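PDB 6OWN: replicative DNA helicase from Mycobacterium smegmatis, which carries an intein that probably excises itself from the host helicase by protein splicing, a reaction reversibly inhibited by zinc. Local coordinates for residues A[40-45]-A[115-120]; A[57-62]-A[128-133]; A[18-23]-A[34-39]; A[47-52]-A[75-80]. All coordinates share one frame; numbering follows the deposited sequence.

Interaction 1 of 4, residues A[40-45]-A[115-120]; sequences TDVMLG and PVRCVE. With ZN (zinc ion), chain E.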
loop_
_atom_site.group_PDB
_atom_site.type_symbol
_atom_site.label_atom_id
_atom_site.label_comp_id
_atom_site.label_asym_id
_atom_site.label_seq_id
_atom_site.Cartn_x
_atom_site.Cartn_y
_atom_site.Cartn_z
ATOM N N THR A 40 4.614 3.196 -12.062
ATOM C CA THR A 40 4.927 2.102 -12.964
ATOM C C THR A 40 3.785 1.924 -13.954
ATOM O O THR A 40 2.679 2.444 -13.768
ATOM C CB THR A 40 5.150 0.798 -12.191
ATOM O OG1 THR A 40 3.884 0.287 -11.756
ATOM C CG2 THR A 40 6.023 1.042 -10.978
ATOM N N ASP A 41 4.071 1.189 -15.025
ATOM C CA ASP A 41 3.006 0.613 -15.825
ATOM C C ASP A 41 2.185 -0.360 -14.974
ATOM O O ASP A 41 2.564 -0.733 -13.862
ATOM C CB ASP A 41 3.574 -0.155 -17.017
ATOM C CG ASP A 41 4.135 0.742 -18.100
ATOM O OD1 ASP A 41 4.317 1.961 -17.866
ATOM O OD2 ASP A 41 4.399 0.200 -19.198
ATOM N N VAL A 42 1.039 -0.778 -15.517
ATOM C CA VAL A 42 0.405 -1.998 -15.032
ATOM C C VAL A 42 1.344 -3.159 -15.330
ATOM O O VAL A 42 1.818 -3.311 -16.462
ATOM C CB VAL A 42 -0.959 -2.196 -15.707
ATOM C CG1 VAL A 42 -1.605 -3.486 -15.235
ATOM C CG2 VAL A 42 -1.864 -1.004 -15.466
ATOM N N MET A 43 1.646 -3.967 -14.313
ATOM C CA MET A 43 2.596 -5.066 -14.446
ATOM C C MET A 43 1.890 -6.404 -14.253
ATOM O O MET A 43 1.036 -6.545 -13.374
ATOM C CB MET A 43 3.744 -4.907 -13.442
ATOM C CG MET A 43 4.536 -3.617 -13.662
ATOM S SD MET A 43 5.795 -3.336 -12.421
ATOM C CE MET A 43 4.781 -2.974 -10.983
ATOM N N LEU A 44 2.239 -7.383 -15.087
ATOM C CA LEU A 44 1.575 -8.684 -15.091
ATOM C C LEU A 44 2.522 -9.792 -14.636
ATOM O O LEU A 44 3.744 -9.684 -14.746
ATOM C CB LEU A 44 1.047 -9.026 -16.490
ATOM C CG LEU A 44 0.185 -7.991 -17.214
ATOM C CD1 LEU A 44 -0.065 -8.416 -18.667
ATOM C CD2 LEU A 44 -1.128 -7.794 -16.469
ATOM N N GLY A 45 1.935 -10.878 -14.141
ATOM C CA GLY A 45 2.701 -12.060 -13.797
ATOM C C GLY A 45 3.524 -11.989 -12.531
ATOM O O GLY A 45 4.261 -12.936 -12.241
ATOM N N PRO A 115 -2.930 -8.101 -12.069
ATOM C CA PRO A 115 -2.202 -6.878 -12.433
ATOM C C PRO A 115 -1.960 -5.994 -11.213
ATOM O O PRO A 115 -2.836 -5.813 -10.365
ATOM C CB PRO A 115 -3.132 -6.202 -13.447
ATOM C CG PRO A 115 -3.962 -7.313 -14.015
ATOM C CD PRO A 115 -4.156 -8.275 -12.876
ATOM N N VAL A 116 -0.749 -5.448 -11.124
ATOM C CA VAL A 116 -0.363 -4.571 -10.027
ATOM C C VAL A 116 0.305 -3.324 -10.598
ATOM O O VAL A 116 0.636 -3.250 -11.785
ATOM C CB VAL A 116 0.575 -5.272 -9.023
ATOM C CG1 VAL A 116 -0.139 -6.440 -8.325
ATOM C CG2 VAL A 116 1.833 -5.748 -9.712
ATOM N N ARG A 117 0.511 -2.340 -9.724
ATOM C CA ARG A 117 1.084 -1.056 -10.118
ATOM C C ARG A 117 1.576 -0.360 -8.855
ATOM O O ARG A 117 0.992 -0.529 -7.788
ATOM C CB ARG A 117 0.053 -0.185 -10.865
ATOM C CG ARG A 117 0.529 1.243 -11.210
ATOM C CD ARG A 117 -0.256 1.848 -12.391
ATOM N NE ARG A 117 0.118 3.243 -12.638
ATOM C CZ ARG A 117 -0.664 4.282 -12.364
ATOM N NH1 ARG A 117 -1.866 4.082 -11.840
ATOM N NH2 ARG A 117 -0.253 5.520 -12.603
ATOM N N CYS A 118 2.672 0.392 -8.975
ATOM C CA CYS A 118 3.221 1.137 -7.852
ATOM C C CYS A 118 3.215 2.621 -8.195
ATOM O O CYS A 118 3.137 3.006 -9.365
ATOM C CB CYS A 118 4.652 0.676 -7.503
ATOM S SG CYS A 118 5.113 0.729 -5.706
ATOM N N VAL A 119 3.271 3.456 -7.155
ATOM C CA VAL A 119 3.424 4.900 -7.297
ATOM C C VAL A 119 4.423 5.373 -6.251
ATOM O O VAL A 119 4.643 4.721 -5.228
ATOM C CB VAL A 119 2.104 5.685 -7.124
ATOM C CG1 VAL A 119 1.089 5.305 -8.192
ATOM C CG2 VAL A 119 1.552 5.480 -5.728
ATOM N N GLU A 120 5.025 6.526 -6.522
ATOM C CA GLU A 120 5.942 7.188 -5.603
ATOM C C GLU A 120 5.376 8.553 -5.237
ATOM O O GLU A 120 4.837 9.259 -6.099
ATOM C CB GLU A 120 7.342 7.336 -6.221
ATOM C CG GLU A 120 8.395 7.910 -5.274
ATOM C CD GLU A 120 9.723 8.211 -5.960
ATOM O OE1 GLU A 120 9.860 7.933 -7.172
ATOM O OE2 GLU A 120 10.629 8.739 -5.278
HETATM ZN ZN ZN E . 3.579 2.056 -4.597
#

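Interaction 2 of 4, residues A[57-62]-A[128-133]; sequences TAIVAD and YLAGPG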
loop_
_atom_site.group_PDB
_atom_site.type_symbol
_atom_site.label_atom_id
_atom_site.label_comp_id
_atom_site.label_asym_id
_atom_site.label_seq_id
_atom_site.Cartn_x
_atom_site.Cartn_y
_atom_site.Cartn_z
ATOM N N THR A 57 -9.628 -5.133 7.145
ATOM C CA THR A 57 -9.424 -4.842 5.734
ATOM C C THR A 57 -8.297 -5.710 5.182
ATOM O O THR A 57 -7.571 -6.378 5.916
ATOM C CB THR A 57 -9.148 -3.348 5.517
ATOM O OG1 THR A 57 -7.906 -2.987 6.123
ATOM C CG2 THR A 57 -10.291 -2.493 6.136
ATOM N N ALA A 58 -8.168 -5.719 3.861
ATOM C CA ALA A 58 -7.170 -6.559 3.220
ATOM C C ALA A 58 -6.682 -5.863 1.964
ATOM O O ALA A 58 -7.444 -5.147 1.307
ATOM C CB ALA A 58 -7.734 -7.940 2.873
ATOM N N ILE A 59 -5.402 -6.073 1.643
ATOM C CA ILE A 59 -4.773 -5.470 0.474
ATOM C C ILE A 59 -4.011 -6.548 -0.290
ATOM O O ILE A 59 -3.250 -7.316 0.309
ATOM C CB ILE A 59 -3.829 -4.319 0.865
ATOM C CG1 ILE A 59 -4.594 -3.228 1.624
ATOM C CG2 ILE A 59 -3.138 -3.758 -0.384
ATOM C CD1 ILE A 59 -3.721 -2.097 2.147
ATOM N N VAL A 60 -4.200 -6.600 -1.609
ATOM C CA VAL A 60 -3.400 -7.469 -2.468
ATOM C C VAL A 60 -2.173 -6.698 -2.935
ATOM O O VAL A 60 -2.289 -5.584 -3.462
ATOM C CB VAL A 60 -4.221 -7.979 -3.665
ATOM C CG1 VAL A 60 -3.332 -8.759 -4.610
ATOM C CG2 VAL A 60 -5.387 -8.840 -3.189
ATOM N N ALA A 61 -0.988 -7.275 -2.724
ATOM C CA ALA A 61 0.268 -6.629 -3.093
ATOM C C ALA A 61 1.203 -7.665 -3.699
ATOM O O ALA A 61 1.059 -8.858 -3.445
ATOM C CB ALA A 61 0.955 -5.971 -1.894
ATOM N N ASP A 62 2.174 -7.208 -4.498
ATOM C CA ASP A 62 3.145 -8.174 -4.994
ATOM C C ASP A 62 4.238 -8.407 -3.953
ATOM O O ASP A 62 4.306 -7.726 -2.924
ATOM C CB ASP A 62 3.729 -7.742 -6.350
ATOM C CG ASP A 62 4.626 -6.509 -6.268
ATOM O OD1 ASP A 62 4.676 -5.853 -5.217
ATOM O OD2 ASP A 62 5.279 -6.187 -7.285
ATOM N N TYR A 128 2.120 6.441 1.835
ATOM C CA TYR A 128 0.761 6.845 1.502
ATOM C C TYR A 128 -0.211 5.863 2.140
ATOM O O TYR A 128 0.156 4.745 2.502
ATOM C CB TYR A 128 0.523 6.930 -0.020
ATOM C CG TYR A 128 0.769 5.648 -0.793
ATOM C CD1 TYR A 128 2.041 5.333 -1.262
ATOM C CD2 TYR A 128 -0.278 4.753 -1.066
ATOM C CE1 TYR A 128 2.271 4.158 -1.973
ATOM C CE2 TYR A 128 -0.057 3.586 -1.786
ATOM C CZ TYR A 128 1.216 3.292 -2.231
ATOM O OH TYR A 128 1.441 2.128 -2.927
ATOM N N LEU A 129 -1.456 6.299 2.287
ATOM C CA LEU A 129 -2.498 5.472 2.877
ATOM C C LEU A 129 -3.165 4.631 1.798
ATOM O O LEU A 129 -3.352 5.091 0.669
ATOM C CB LEU A 129 -3.530 6.346 3.589
ATOM C CG LEU A 129 -2.922 7.280 4.648
ATOM C CD1 LEU A 129 -3.995 8.076 5.382
ATOM C CD2 LEU A 129 -2.049 6.512 5.647
ATOM N N ALA A 130 -3.525 3.391 2.150
ATOM C CA ALA A 130 -4.026 2.426 1.179
ATOM C C ALA A 130 -5.142 1.611 1.811
ATOM O O ALA A 130 -5.148 1.385 3.023
ATOM C CB ALA A 130 -2.919 1.469 0.678
ATOM N N GLY A 131 -6.076 1.154 0.969
ATOM C CA GLY A 131 -7.162 0.314 1.413
ATOM C C GLY A 131 -8.264 1.086 2.104
ATOM O O GLY A 131 -8.111 2.260 2.472
ATOM N N PRO A 132 -9.417 0.442 2.291
ATOM C CA PRO A 132 -10.516 1.131 2.980
ATOM C C PRO A 132 -10.182 1.471 4.422
ATOM O O PRO A 132 -10.821 2.359 4.995
ATOM C CB PRO A 132 -11.685 0.135 2.876
ATOM C CG PRO A 132 -11.034 -1.215 2.652
ATOM C CD PRO A 132 -9.769 -0.932 1.882
ATOM N N GLY A 133 -9.185 0.819 5.022
ATOM C CA GLY A 133 -8.735 1.168 6.354
ATOM C C GLY A 133 -7.680 2.252 6.425
ATOM O O GLY A 133 -7.283 2.646 7.529
HETATM O O HOH W 1 -7.143 -0.998 4.261
#

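Interaction 3 of 4, residues A[18-23]-A[34-39]; sequences GDVAVG and TRVVAD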
loop_
_atom_site.group_PDB
_atom_site.type_symbol
_atom_site.label_atom_id
_atom_site.label_comp_id
_atom_site.label_asym_id
_atom_site.label_seq_id
_atom_site.Cartn_x
_atom_site.Cartn_y
_atom_site.Cartn_z
ATOM N N GLY A 18 -5.408 1.530 -9.893
ATOM C CA GLY A 18 -5.553 1.463 -11.339
ATOM C C GLY A 18 -5.743 2.820 -11.987
ATOM O O GLY A 18 -5.304 3.030 -13.122
ATOM N N ASP A 19 -6.368 3.762 -11.272
ATOM C CA ASP A 19 -6.778 5.060 -11.802
ATOM C C ASP A 19 -5.833 6.208 -11.466
ATOM O O ASP A 19 -5.811 7.203 -12.197
ATOM C CB ASP A 19 -8.165 5.439 -11.270
ATOM C CG ASP A 19 -9.242 4.469 -11.693
ATOM O OD1 ASP A 19 -9.198 3.990 -12.845
ATOM O OD2 ASP A 19 -10.136 4.180 -10.868
ATOM N N VAL A 20 -5.078 6.128 -10.370
ATOM C CA VAL A 20 -4.324 7.285 -9.906
ATOM C C VAL A 20 -3.238 7.634 -10.918
ATOM O O VAL A 20 -2.594 6.752 -11.498
ATOM C CB VAL A 20 -3.752 7.013 -8.501
ATOM C CG1 VAL A 20 -2.734 5.859 -8.527
ATOM C CG2 VAL A 20 -3.134 8.275 -7.908
ATOM N N ALA A 21 -3.040 8.929 -11.147
ATOM C CA ALA A 21 -2.108 9.412 -12.156
ATOM C C ALA A 21 -1.020 10.268 -11.519
ATOM O O ALA A 21 -1.217 10.869 -10.459
ATOM C CB ALA A 21 -2.845 10.223 -13.230
ATOM N N VAL A 22 0.144 10.319 -12.172
ATOM C CA VAL A 22 1.180 11.245 -11.730
ATOM C C VAL A 22 0.609 12.656 -11.733
ATOM O O VAL A 22 -0.114 13.053 -12.652
ATOM C CB VAL A 22 2.429 11.136 -12.620
ATOM C CG1 VAL A 22 3.451 12.194 -12.246
ATOM C CG2 VAL A 22 3.037 9.741 -12.506
ATOM N N GLY A 23 0.897 13.408 -10.678
ATOM C CA GLY A 23 0.330 14.715 -10.489
ATOM C C GLY A 23 -0.918 14.730 -9.633
ATOM O O GLY A 23 -1.245 15.780 -9.063
ATOM N N THR A 34 -0.421 14.367 -0.411
ATOM C CA THR A 34 0.952 14.096 -0.813
ATOM C C THR A 34 0.952 13.773 -2.305
ATOM O O THR A 34 0.107 13.007 -2.769
ATOM C CB THR A 34 1.546 12.961 0.041
ATOM O OG1 THR A 34 2.951 12.821 -0.215
ATOM C CG2 THR A 34 0.827 11.629 -0.200
ATOM N N ARG A 35 1.853 14.400 -3.063
ATOM C CA ARG A 35 1.790 14.333 -4.521
ATOM C C ARG A 35 2.406 13.042 -5.053
ATOM O O ARG A 35 3.427 12.570 -4.550
ATOM C CB ARG A 35 2.502 15.541 -5.143
ATOM C CG ARG A 35 2.464 15.594 -6.682
ATOM C CD ARG A 35 3.228 16.799 -7.235
ATOM N NE ARG A 35 4.602 16.830 -6.733
ATOM C CZ ARG A 35 5.592 17.542 -7.260
ATOM N NH1 ARG A 35 5.382 18.309 -8.325
ATOM N NH2 ARG A 35 6.803 17.479 -6.716
ATOM N N VAL A 36 1.774 12.479 -6.081
ATOM C CA VAL A 36 2.330 11.349 -6.815
ATOM C C VAL A 36 3.261 11.923 -7.874
ATOM O O VAL A 36 2.824 12.708 -8.721
ATOM C CB VAL A 36 1.219 10.498 -7.458
ATOM C CG1 VAL A 36 1.806 9.378 -8.299
ATOM C CG2 VAL A 36 0.270 9.926 -6.392
ATOM N N VAL A 37 4.539 11.542 -7.822
ATOM C CA VAL A 37 5.562 12.108 -8.699
ATOM C C VAL A 37 6.126 11.098 -9.691
ATOM O O VAL A 37 6.979 11.477 -10.511
ATOM C CB VAL A 37 6.720 12.726 -7.891
ATOM C CG1 VAL A 37 6.234 13.943 -7.075
ATOM C CG2 VAL A 37 7.352 11.671 -6.995
ATOM N N ALA A 38 5.698 9.839 -9.641
ATOM C CA ALA A 38 6.218 8.786 -10.506
ATOM C C ALA A 38 5.357 7.545 -10.322
ATOM O O ALA A 38 4.744 7.353 -9.268
ATOM C CB ALA A 38 7.685 8.466 -10.196
ATOM N N ASP A 39 5.328 6.697 -11.350
ATOM C CA ASP A 39 4.553 5.467 -11.271
ATOM C C ASP A 39 5.230 4.366 -12.081
ATOM O O ASP A 39 6.272 4.569 -12.710
ATOM C CB ASP A 39 3.111 5.693 -11.745
ATOM C CG ASP A 39 3.005 5.910 -13.252
ATOM O OD1 ASP A 39 4.041 5.960 -13.958
ATOM O OD2 ASP A 39 1.869 6.061 -13.739
HETATM O O HOH W 2 0.287 8.600 -14.224
#

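Interaction 4 of 4, residues A[47-52]-A[75-80]; sequences PCYVVE and ITANLR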
loop_
_atom_site.group_PDB
_atom_site.type_symbol
_atom_site.label_atom_id
_atom_site.label_comp_id
_atom_site.label_asym_id
_atom_site.label_seq_id
_atom_site.Cartn_x
_atom_site.Cartn_y
_atom_site.Cartn_z
ATOM N N PRO A 47 4.374 -12.288 -8.546
ATOM C CA PRO A 47 3.811 -13.127 -7.478
ATOM C C PRO A 47 3.030 -12.266 -6.494
ATOM O O PRO A 47 3.554 -11.291 -5.954
ATOM C CB PRO A 47 5.047 -13.756 -6.817
ATOM C CG PRO A 47 6.249 -13.149 -7.488
ATOM C CD PRO A 47 5.799 -12.000 -8.321
ATOM N N CYS A 48 1.774 -12.628 -6.258
ATOM C CA CYS A 48 0.898 -11.775 -5.478
ATOM C C CYS A 48 0.566 -12.413 -4.137
ATOM O O CYS A 48 0.692 -13.626 -3.939
ATOM C CB CYS A 48 -0.379 -11.434 -6.254
ATOM S SG CYS A 48 -0.047 -10.252 -7.630
ATOM N N TYR A 49 0.148 -11.550 -3.216
ATOM C CA TYR A 49 -0.172 -11.898 -1.840
ATOM C C TYR A 49 -1.420 -11.129 -1.419
ATOM O O TYR A 49 -1.671 -10.028 -1.906
ATOM C CB TYR A 49 0.964 -11.534 -0.862
ATOM C CG TYR A 49 2.227 -12.343 -1.002
ATOM C CD1 TYR A 49 3.103 -12.126 -2.057
ATOM C CD2 TYR A 49 2.560 -13.306 -0.059
ATOM C CE1 TYR A 49 4.261 -12.882 -2.189
ATOM C CE2 TYR A 49 3.719 -14.056 -0.176
ATOM C CZ TYR A 49 4.561 -13.843 -1.237
ATOM O OH TYR A 49 5.717 -14.587 -1.348
ATOM N N VAL A 50 -2.189 -11.725 -0.510
ATOM C CA VAL A 50 -3.188 -11.012 0.273
ATOM C C VAL A 50 -2.595 -10.740 1.650
ATOM O O VAL A 50 -2.054 -11.646 2.299
ATOM C CB VAL A 50 -4.502 -11.806 0.398
ATOM C CG1 VAL A 50 -5.601 -10.886 0.933
ATOM C CG2 VAL A 50 -4.910 -12.392 -0.931
ATOM N N VAL A 51 -2.672 -9.492 2.086
ATOM C CA VAL A 51 -2.294 -9.103 3.436
ATOM C C VAL A 51 -3.581 -8.744 4.160
ATOM O O VAL A 51 -4.309 -7.845 3.724
ATOM C CB VAL A 51 -1.301 -7.929 3.435
ATOM C CG1 VAL A 51 -0.823 -7.613 4.841
ATOM C CG2 VAL A 51 -0.107 -8.235 2.523
ATOM N N GLU A 52 -3.885 -9.462 5.235
ATOM C CA GLU A 52 -5.076 -9.199 6.032
ATOM C C GLU A 52 -4.704 -8.434 7.295
ATOM O O GLU A 52 -3.679 -8.719 7.920
ATOM C CB GLU A 52 -5.792 -10.506 6.380
ATOM C CG GLU A 52 -6.444 -11.149 5.165
ATOM C CD GLU A 52 -6.938 -12.560 5.436
ATOM O OE1 GLU A 52 -6.718 -13.067 6.561
ATOM O OE2 GLU A 52 -7.535 -13.161 4.518
ATOM N N ILE A 75 9.455 -6.156 2.920
ATOM C CA ILE A 75 8.688 -6.460 1.717
ATOM C C ILE A 75 7.600 -7.483 2.045
ATOM O O ILE A 75 7.674 -8.213 3.039
ATOM C CB ILE A 75 9.593 -6.947 0.572
ATOM C CG1 ILE A 75 10.156 -8.343 0.869
ATOM C CG2 ILE A 75 10.725 -5.946 0.313
ATOM C CD1 ILE A 75 10.810 -8.985 -0.347
ATOM N N THR A 76 6.555 -7.506 1.207
ATOM C CA THR A 76 5.404 -8.376 1.456
ATOM C C THR A 76 5.832 -9.814 1.736
ATOM O O THR A 76 5.314 -10.459 2.658
ATOM C CB THR A 76 4.434 -8.339 0.267
ATOM O OG1 THR A 76 4.083 -6.982 -0.052
ATOM C CG2 THR A 76 3.177 -9.101 0.614
ATOM N N ALA A 77 6.800 -10.319 0.967
ATOM C CA ALA A 77 7.284 -11.690 1.097
ATOM C C ALA A 77 7.949 -11.967 2.439
ATOM O O ALA A 77 8.268 -13.127 2.719
ATOM C CB ALA A 77 8.277 -11.994 -0.027
ATOM N N ASN A 78 8.175 -10.941 3.260
ATOM C CA ASN A 78 8.793 -11.082 4.569
ATOM C C ASN A 78 7.868 -10.682 5.701
ATOM O O ASN A 78 8.274 -10.752 6.867
ATOM C CB ASN A 78 10.073 -10.237 4.645
ATOM C CG ASN A 78 11.233 -10.880 3.922
ATOM O OD1 ASN A 78 11.293 -12.102 3.807
ATOM N ND2 ASN A 78 12.166 -10.061 3.428
ATOM N N LEU A 79 6.658 -10.228 5.390
ATOM C CA LEU A 79 5.692 -9.915 6.430
ATOM C C LEU A 79 5.326 -11.174 7.199
ATOM O O LEU A 79 5.286 -12.277 6.651
ATOM C CB LEU A 79 4.428 -9.312 5.825
ATOM C CG LEU A 79 4.529 -7.936 5.185
ATOM C CD1 LEU A 79 3.139 -7.534 4.711
ATOM C CD2 LEU A 79 5.083 -6.924 6.183
ATOM N N ARG A 80 5.041 -10.997 8.484
ATOM C CA ARG A 80 4.567 -12.089 9.316
ATOM C C ARG A 80 3.419 -11.578 10.164
ATOM O O ARG A 80 3.416 -10.416 10.578
ATOM C CB ARG A 80 5.685 -12.652 10.199
ATOM C CG ARG A 80 6.451 -13.791 9.547
ATOM C CD ARG A 80 7.873 -13.867 10.056
ATOM N NE ARG A 80 7.944 -14.439 11.396
ATOM C CZ ARG A 80 8.187 -15.720 11.646
ATOM N NH1 ARG A 80 8.383 -16.566 10.643
ATOM N NH2 ARG A 80 8.236 -16.159 12.898
#

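Interaction 1 of 4, residues A[40-45]-A[115-120]
Met-43 and Val-116 form a single antiparallel, hydrogen-bonded pair: Met-43 N reaches Val-116 O at 2.8 Å, and Val-116 N returns to Met-43 O at 3.1 Å. Further along, Thr-40 N gives its hydrogen to Cys-118 O at 3.1 Å. Between these two ties Asp-41 and Val-42 stand against Arg-117 alone, so the loop bows outward by one residue.

Side-chain bonds hold that bow. With chi1 at 75°, Thr-40 OG1 sits between its own backbone N and carbonyl carbon, where it takes the place of a backbone acceptor: Cys-118 N donates to OG1 over 3.0 Å, nearly straight at 171°. The same hydroxyl donates to Asp-41 O at 2.7 Å. Arg-117, extended as far as NE, runs alongside Thr-40, and its NE meets Thr-40 O at 2.9 Å, only 2° out of the guanidinium plane. The other guanidinium nitrogens go to Val-20 O and, in a salt bridge, to Asp-39.

Apolar contacts gather at the far end. Val-42 CG1 lies alongside Pro-115 CB at 3.6 Å, Leu-44 CD2 crosses Pro-115 at CG, and the bent Met-43 chain brings CE to Val-116 CG2.

Cys-118 SG bonds the zinc ion at 2.3 Å, so the backbone and Thr-40 bonds fix the base of a metal ligand. Val-119 and Tyr-128 belong to the same zinc site, set in the all-beta Hint fold characteristic of inteins.

Interaction 2 of 4, residues A[57-62]-A[128-133]
Thr-57 and Ile-59, with Ala-58 between them on strand 58-62 and its lead-in, turn their side chains toward the turn that follows strand 127-130. Thr-57 has the most surface buried here. Its CG2 slides past the Pro-132 ring, 3.8 Å from CG, and lies 3.7 Å from Gly-133 N. The hydroxyl takes the other branch, with chi1 66° placing OG1 between the backbone N and the carbonyl carbon, and works through a water: that water donates to Thr-57 OG1 at 2.8 Å and accepts from Gly-133 N, also at 2.8 Å. A weak third bond runs from the water to Ala-130 O. Asp-55 is a direct partner of the same hydroxyl.

Ile-59 contributes its tip. CD1 ends 3.9 Å from Ala-130 CB, equally near the Ala-130 carbonyl oxygen, and 4.2 Å from Gly-131 N. Gly-131 has a positive phi of 78°, and its lack of a side chain is what lets the methyl come this near. Leu-2 and Phe-53 also touch Ile-59, while Leu-8 touches Ala-130.

Pro-132 reaches Thr-57 mainly through CG. Tyr-128 of strand 127-130 belongs to the zinc site.

Chemically the junction is mixed: methyl groups meet without direct polar bonds between the two segments, and one water, held by two good bonds and a weak third, satisfies the amide of Gly-133 and bridges the hydroxyl to the turn.

Interaction 3 of 4, residues A[18-23]-A[34-39]
Gly-23 N donates to Val-36 O at 2.8 Å and 170°, the one direct hydrogen bond between the irregular loop 18-23 and strand 34-39, whose touching parts run 119° apart, with Val-22 CA 5.0 Å from Val-36 CA. Val-22 and Gly-23 have the backbone angles of the two central residues of a type II turn, Gly-23 with positive phi.

Val-22 is the side chain most heavily engaged. Its two methyls lie along the strand backbone, one after the other: CG1, anti to the backbone N (chi1 174°), lies 3.6 Å from Val-36 O and close to the carbonyl carbon of Val-37, while CG2 reaches Ala-38 and lies 3.9 Å from Asp-39 CG. Val-36 points toward the loop. Its CG2 meets Val-20 CG2 at 4.1 Å, and its CB and CG1 pack against the carbonyl oxygen of Ala-21.

A water joins the polar groups beside Val-22. It accepts from Val-22 N at 2.7 Å and donates to Asp-39 OD2 at 3.0 Å; the same carboxylate oxygen has Arg-117 as its main charged partner. Val-37 and Ala-38 form a beta bulge opposite Glu-120, and Ala-38 N is buried by the contact without a partner in the model.

Val-20 and Val-36 both touch Val-119 of strand 116-121 and Leu-26 of strand 25-27. The loop thus packs against strand 33-39, which lies between those two strands in a four-stranded antiparallel sheet, just before the chain leaves for residues 40-45.

Interaction 4 of 4, residues A[47-52]-A[75-80]
Tyr-49 and Val-51, alternate residues of strand 48-53, meet the short 3-10 turn 76-78 and the residue after it, a buried contact in one half of the all-beta intein fold. The turn is closed by backbone bonds from Asn-78 N to Ile-75 O and from Leu-79 N to Thr-76 O.

Thr-76 lies at the centre. Its CG2, anti to the backbone N, wedges between the two strand side chains, 3.6 Å from Tyr-49 CB and 3.9 Å from Val-51 CG2. The methyl approaches the root of the tyrosine, and the two side chains slide past one another in opposite directions. At the far end of the ring, Tyr-49 OH comes within 3.9 Å of Ala-77 CB, so the tyrosine spans two residues of the turn. A bound zinc ion, distinct from the one at Cys-118, lies about 3 Å from the nearest atom of the Tyr-49 side chain.

Val-51 crosses Leu-79 at about a right angle, with Leu-79 CD1 4.0 Å from Val-51 CG1 and as near to its other methyl.

The branch of Thr-76 that does not pack, OG1, accepts from Trp-67 NE1, with the carbonyls of Asp-62 and His-65 both within bonding distance of its single hydrogen. Trp-67 of strand 66-69 also touches Val-51 and Leu-79, while Val-108 and Arg-110 of strand 103-111 lie against Tyr-49; strand 48-53 itself runs between strands 58-62 and 103-111 in its sheet.

How the interactions relate
Along the chain interaction 3 closes first; interaction 1 then spans a long loop with interaction 4 nested inside it, and interaction 2 crosses both. Interactions 3 and 1 share the sheet holding strands 33-39 and 116-121, their centres about 12 Å apart. Interactions 2 and 4 share the other four-stranded sheet, where strands 58-62 and 48-53 are neighbours, with centres about 11 Å apart. Interactions 3 and 4 lie on opposite sides of the chain's centre, their centres about 23 Å apart. Val-116 packs on Cys-48 between the two sheets, and Val-119 on Tyr-128 joins interactions 1 and 2. The zinc site draws on both, consistent with zinc acting on the splicing domain as an inhibitor.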